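TetR transcriptional regulator (Chloroflexus aurantiacus, PDB 3QBM) probably binds DNA through an N-terminal helix-turn-helix domain and regulates transcription, as other members of the TetR family do. Local coordinates at residues G76-H79 / T80-I84; T141-R145 / G146-P150. One frame throughout, in Å; residues are numbered along the deposited sequence.

Contact 1 starts helix 80-92, and contact 2, later in the chain, ends helix 118-144. Their centres lie about 12 Å apart on the same side of the chain's centre, at one end of the helical C-terminal domain and away from the magnesium site. The two touch directly: Thr80 OG1 and Glu147 OE1 are 2.8 Å apart, a probable hydrogen bond, while Thr80 also packs on Gly142 and Ile148. The start of one helix thus meets the finish of another. The C-terminal tail joins them, with Ala199 bonded to His79 and Leu198 to the backbone of Glu147, so that three chain regions are tied together beside this end of the bundle.

Contact 1: G76-H79 / T80-I84; sequences GHKH and TVDTI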
loop_
_atom_site.group_PDB
_atom_site.type_symbol
_atom_site.label_atom_id
_atom_site.label_comp_id
_atom_site.label_asym_id
_atom_site.label_seq_id
_atom_site.Cartn_x
_atom_site.Cartn_y
_atom_site.Cartn_z
ATOM N N GLY A 76 10.765 -1.727 -26.390
ATOM C CA GLY A 76 10.395 -2.087 -27.743
ATOM C C GLY A 76 9.026 -1.791 -28.278
ATOM O O GLY A 76 8.686 -2.340 -29.301
ATOM N N HIS A 77 8.224 -0.975 -27.590
ATOM C CA HIS A 77 6.885 -0.646 -28.064
ATOM C C HIS A 77 6.964 0.446 -29.164
ATOM O O HIS A 77 7.898 1.250 -29.212
ATOM C CB HIS A 77 5.963 -0.238 -26.904
ATOM C CG HIS A 77 5.689 -1.359 -25.951
ATOM N ND1 HIS A 77 4.706 -2.296 -26.173
ATOM C CD2 HIS A 77 6.300 -1.719 -24.801
ATOM C CE1 HIS A 77 4.713 -3.178 -25.190
ATOM N NE2 HIS A 77 5.690 -2.866 -24.362
ATOM N N LYS A 78 5.987 0.447 -30.048
ATOM C CA LYS A 78 6.010 1.321 -31.223
ATOM C C LYS A 78 5.182 2.599 -31.044
ATOM O O LYS A 78 5.200 3.438 -31.940
ATOM C CB LYS A 78 5.526 0.566 -32.486
ATOM C CG LYS A 78 4.082 0.039 -32.421
ATOM C CD LYS A 78 3.725 -0.837 -33.615
ATOM C CE LYS A 78 2.357 -1.499 -33.434
ATOM N NZ LYS A 78 2.102 -2.529 -34.506
ATOM N N HIS A 79 4.485 2.723 -29.903
ATOM C CA HIS A 79 3.597 3.858 -29.586
ATOM C C HIS A 79 3.711 4.124 -28.097
ATOM O O HIS A 79 3.807 3.180 -27.281
ATOM C CB HIS A 79 2.177 3.472 -29.942
ATOM C CG HIS A 79 1.198 4.591 -29.965
ATOM N ND1 HIS A 79 0.690 5.152 -28.818
ATOM C CD2 HIS A 79 0.546 5.177 -30.995
ATOM C CE1 HIS A 79 -0.208 6.060 -29.137
ATOM N NE2 HIS A 79 -0.304 6.105 -30.453
ATOM N N THR A 80 3.738 5.410 -27.731
ATOM C CA THR A 80 3.967 5.805 -26.350
ATOM C C THR A 80 2.849 5.357 -25.422
ATOM O O THR A 80 3.073 5.119 -24.242
ATOM C CB THR A 80 4.145 7.343 -26.177
ATOM O OG1 THR A 80 3.027 8.025 -26.746
ATOM C CG2 THR A 80 5.502 7.832 -26.810
ATOM N N VAL A 81 1.635 5.259 -25.947
ATOM C CA VAL A 81 0.542 4.754 -25.145
ATOM C C VAL A 81 0.721 3.260 -24.855
ATOM O O VAL A 81 0.470 2.811 -23.718
ATOM C CB VAL A 81 -0.811 5.129 -25.754
ATOM C CG1 VAL A 81 -2.010 4.399 -25.074
ATOM C CG2 VAL A 81 -0.998 6.678 -25.654
ATOM N N ASP A 82 1.180 2.507 -25.852
ATOM C CA ASP A 82 1.487 1.086 -25.656
ATOM C C ASP A 82 2.505 0.949 -24.542
ATOM O O ASP A 82 2.391 0.056 -23.713
ATOM C CB ASP A 82 2.008 0.427 -26.935
ATOM C CG ASP A 82 0.958 0.355 -28.046
ATOM O OD1 ASP A 82 -0.214 0.633 -27.810
ATOM O OD2 ASP A 82 1.328 0.025 -29.170
ATOM N N THR A 83 3.517 1.814 -24.533
ATOM C CA THR A 83 4.533 1.785 -23.510
ATOM C C THR A 83 3.976 2.103 -22.128
ATOM O O THR A 83 4.300 1.431 -21.133
ATOM C CB THR A 83 5.687 2.777 -23.822
ATOM O OG1 THR A 83 6.073 2.631 -25.194
ATOM C CG2 THR A 83 6.837 2.499 -22.881
ATOM N N ILE A 84 3.078 3.077 -22.055
ATOM C CA ILE A 84 2.486 3.420 -20.761
ATOM C C ILE A 84 1.600 2.255 -20.245
ATOM O O ILE A 84 1.640 1.907 -19.078
ATOM C CB ILE A 84 1.707 4.745 -20.800
ATOM C CG1 ILE A 84 2.690 5.903 -20.981
ATOM C CG2 ILE A 84 1.002 4.956 -19.477
ATOM C CD1 ILE A 84 2.038 7.228 -21.466
HETATM O O HOH W 1 8.847 1.253 -25.630
HETATM O O HOH W 2 3.838 -1.317 -29.326
#
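The carbonyl oxygen of His79 receives the backbone N-H of Thr83, with N and O 3.1 Å apart; the donor lies in the carbonyl plane and completes the first turn of helix 80-92. The hydroxyl OG1 of Thr83 comes to 3.1 Å from the same His79 O and also meets a water. This water accepts from His77 N, so it joins the loop to Thr83 as well.

His79 itself is the N-cap. With CG anti to the backbone N (chi1 -167°), its imidazole swings alongside Val81, and ND1 takes the Val81 backbone N-H at 3.0 Å. The donor sits at the ring edge, only 12° out of plane, where an imidazole nitrogen can accept. CE1 of the same ring rests against CB and CG2 of Val81, the two side chains pointing the same way. The other ring nitrogen, NE2, is hydrogen-bonded to an oxygen of the C-terminal carboxylate, Ala199 O, so both ring nitrogens are engaged and the ring's rotation is fixed.

His77 folds back over the first turn: its CB comes to 3.3 Å from Thr83 OG1, and one ring face lies over the Asp82 carbonyl oxygen. The Asp82 carboxylate is turned 72° from that ring. A second water donates to Asp82 OD2 and accepts from Lys78 N at 2.9 Å, tying the carboxylate to the loop backbone.

Accepting at ND1 while NE2 meets a terminal carboxylate oxygen is consistent with a neutral His79 carrying its proton on NE2. In that state one imidazole can serve both as helix cap and as a link to the C-terminus, while the negative charge of Asp82, in the first turn, probably interacts favourably with the positive end of the helix dipole.

Contact 2: T141-R145 / G146-P150; sequences TGIAR and GEIRP
Arg145 and Glu147 run side by side across the end of helix 118-144 and join in a salt bridge, NE to OE2 at 2.9 Å. The bond is nearly straight at NE (176°) and leaves in the guanidinium plane, but it reaches OE2 from above the carboxylate plane, the two flat groups being turned 68° apart. The arginine chain bends at chi3 (69°), which brings NE rather than the terminal nitrogens to the acid. Glu147 stays extended beyond CG and sends its other oxygen, OE1, to the hydroxyl of Thr80 on helix 80-92.

Between these two residues Gly146, at positive phi, closes a Schellman motif. Its N-H bonds to Ile143 O at 3.1 Å from above the carbonyl plane, and Glu147 N reaches back to Gly142 O at 2.8 Å. Ile148 N adds a weak bond to that same oxygen. Ile148 CD1 packs at 4.0 Å over the CA of Gly142, which has no side chain in the way.

Ile143 covers the outgoing chain. Its CG1 meets Ile148 CG2 at 3.9 Å, and its CG2 branch, anti to the backbone N, lies obliquely against Pro150 CB. A water donates to both Ile143 O and Ile148 O, bridging helix end and loop.

With Glu147 replaced by an alanine, Arg145 NE is likely to lose its anionic mate and the Thr80 hydroxyl this acceptor. The carboxylate divides its oxygens between a charge two residues back along the chain and a hydroxyl on another helix, and Arg145 probably stabilises its ionised form.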
loop_
_atom_site.group_PDB
_atom_site.type_symbol
_atom_site.label_atom_id
_atom_site.label_comp_id
_atom_site.label_asym_id
_atom_site.label_seq_id
_atom_site.Cartn_x
_atom_site.Cartn_y
_atom_site.Cartn_z
ATOM N N THR A 141 6.942 12.718 -24.938
ATOM C CA THR A 141 7.234 12.128 -26.260
ATOM C C THR A 141 5.947 11.958 -27.090
ATOM O O THR A 141 5.879 12.346 -28.246
ATOM C CB THR A 141 8.036 10.803 -26.117
ATOM O OG1 THR A 141 9.337 11.125 -25.603
ATOM C CG2 THR A 141 8.215 10.109 -27.424
ATOM N N GLY A 142 4.909 11.432 -26.457
ATOM C CA GLY A 142 3.647 11.170 -27.109
ATOM C C GLY A 142 2.997 12.432 -27.571
ATOM O O GLY A 142 2.404 12.451 -28.647
ATOM N N ILE A 143 3.107 13.500 -26.759
ATOM C CA ILE A 143 2.553 14.790 -27.146
ATOM C C ILE A 143 3.299 15.274 -28.374
ATOM O O ILE A 143 2.665 15.677 -29.332
ATOM C CB ILE A 143 2.573 15.851 -26.009
ATOM C CG1 ILE A 143 1.594 15.462 -24.917
ATOM C CG2 ILE A 143 2.243 17.274 -26.546
ATOM C CD1 ILE A 143 1.693 16.265 -23.586
ATOM N N ALA A 144 4.632 15.203 -28.360
ATOM C CA ALA A 144 5.412 15.625 -29.527
ATOM C C ALA A 144 5.021 14.846 -30.776
ATOM O O ALA A 144 5.042 15.374 -31.847
ATOM C CB ALA A 144 6.912 15.485 -29.260
ATOM N N ARG A 145 4.643 13.575 -30.628
ATOM C CA ARG A 145 4.316 12.734 -31.780
ATOM C C ARG A 145 2.857 12.814 -32.211
ATOM O O ARG A 145 2.489 12.163 -33.179
ATOM C CB ARG A 145 4.603 11.258 -31.460
ATOM C CG ARG A 145 6.125 10.923 -31.342
ATOM C CD ARG A 145 6.411 9.514 -30.893
ATOM N NE ARG A 145 6.038 8.554 -31.921
ATOM C CZ ARG A 145 6.814 8.206 -32.942
ATOM N NH1 ARG A 145 8.008 8.748 -33.121
ATOM N NH2 ARG A 145 6.374 7.325 -33.817
ATOM N N GLY A 146 2.024 13.558 -31.485
ATOM C CA GLY A 146 0.595 13.568 -31.773
ATOM C C GLY A 146 -0.110 12.295 -31.335
ATOM O O GLY A 146 -1.214 12.001 -31.786
ATOM N N GLU A 147 0.530 11.540 -30.456
ATOM C CA GLU A 147 -0.037 10.292 -29.926
ATOM C C GLU A 147 -0.806 10.521 -28.638
ATOM O O GLU A 147 -1.681 9.732 -28.283
ATOM C CB GLU A 147 1.065 9.269 -29.671
ATOM C CG GLU A 147 1.774 8.832 -30.913
ATOM C CD GLU A 147 2.937 7.919 -30.643
ATOM O OE1 GLU A 147 3.359 7.777 -29.514
ATOM O OE2 GLU A 147 3.463 7.367 -31.592
ATOM N N ILE A 148 -0.485 11.591 -27.935
ATOM C CA ILE A 148 -1.070 11.896 -26.636
ATOM C C ILE A 148 -1.600 13.334 -26.656
ATOM O O ILE A 148 -0.944 14.229 -27.193
ATOM C CB ILE A 148 -0.042 11.688 -25.504
ATOM C CG1 ILE A 148 0.196 10.182 -25.325
ATOM C CG2 ILE A 148 -0.549 12.311 -24.139
ATOM C CD1 ILE A 148 1.209 9.805 -24.235
ATOM N N ARG A 149 -2.782 13.543 -26.095
ATOM C CA ARG A 149 -3.382 14.888 -26.055
ATOM C C ARG A 149 -2.461 15.866 -25.337
ATOM O O ARG A 149 -1.953 15.581 -24.255
ATOM C CB ARG A 149 -4.758 14.867 -25.362
ATOM C CG ARG A 149 -5.771 14.047 -26.042
ATOM C CD ARG A 149 -7.192 14.147 -25.462
ATOM N NE ARG A 149 -8.094 13.391 -26.332
ATOM C CZ ARG A 149 -8.742 13.875 -27.401
ATOM N NH1 ARG A 149 -8.671 15.162 -27.727
ATOM N NH2 ARG A 149 -9.498 13.059 -28.143
ATOM N N PRO A 150 -2.223 17.054 -25.931
ATOM C CA PRO A 150 -1.333 18.009 -25.254
ATOM C C PRO A 150 -1.758 18.460 -23.862
ATOM O O PRO A 150 -0.905 18.877 -23.067
ATOM C CB PRO A 150 -1.292 19.226 -26.201
ATOM C CG PRO A 150 -2.075 18.902 -27.359
ATOM C CD PRO A 150 -2.715 17.538 -27.236
HETATM O O HOH W 3 -0.140 15.855 -29.329
#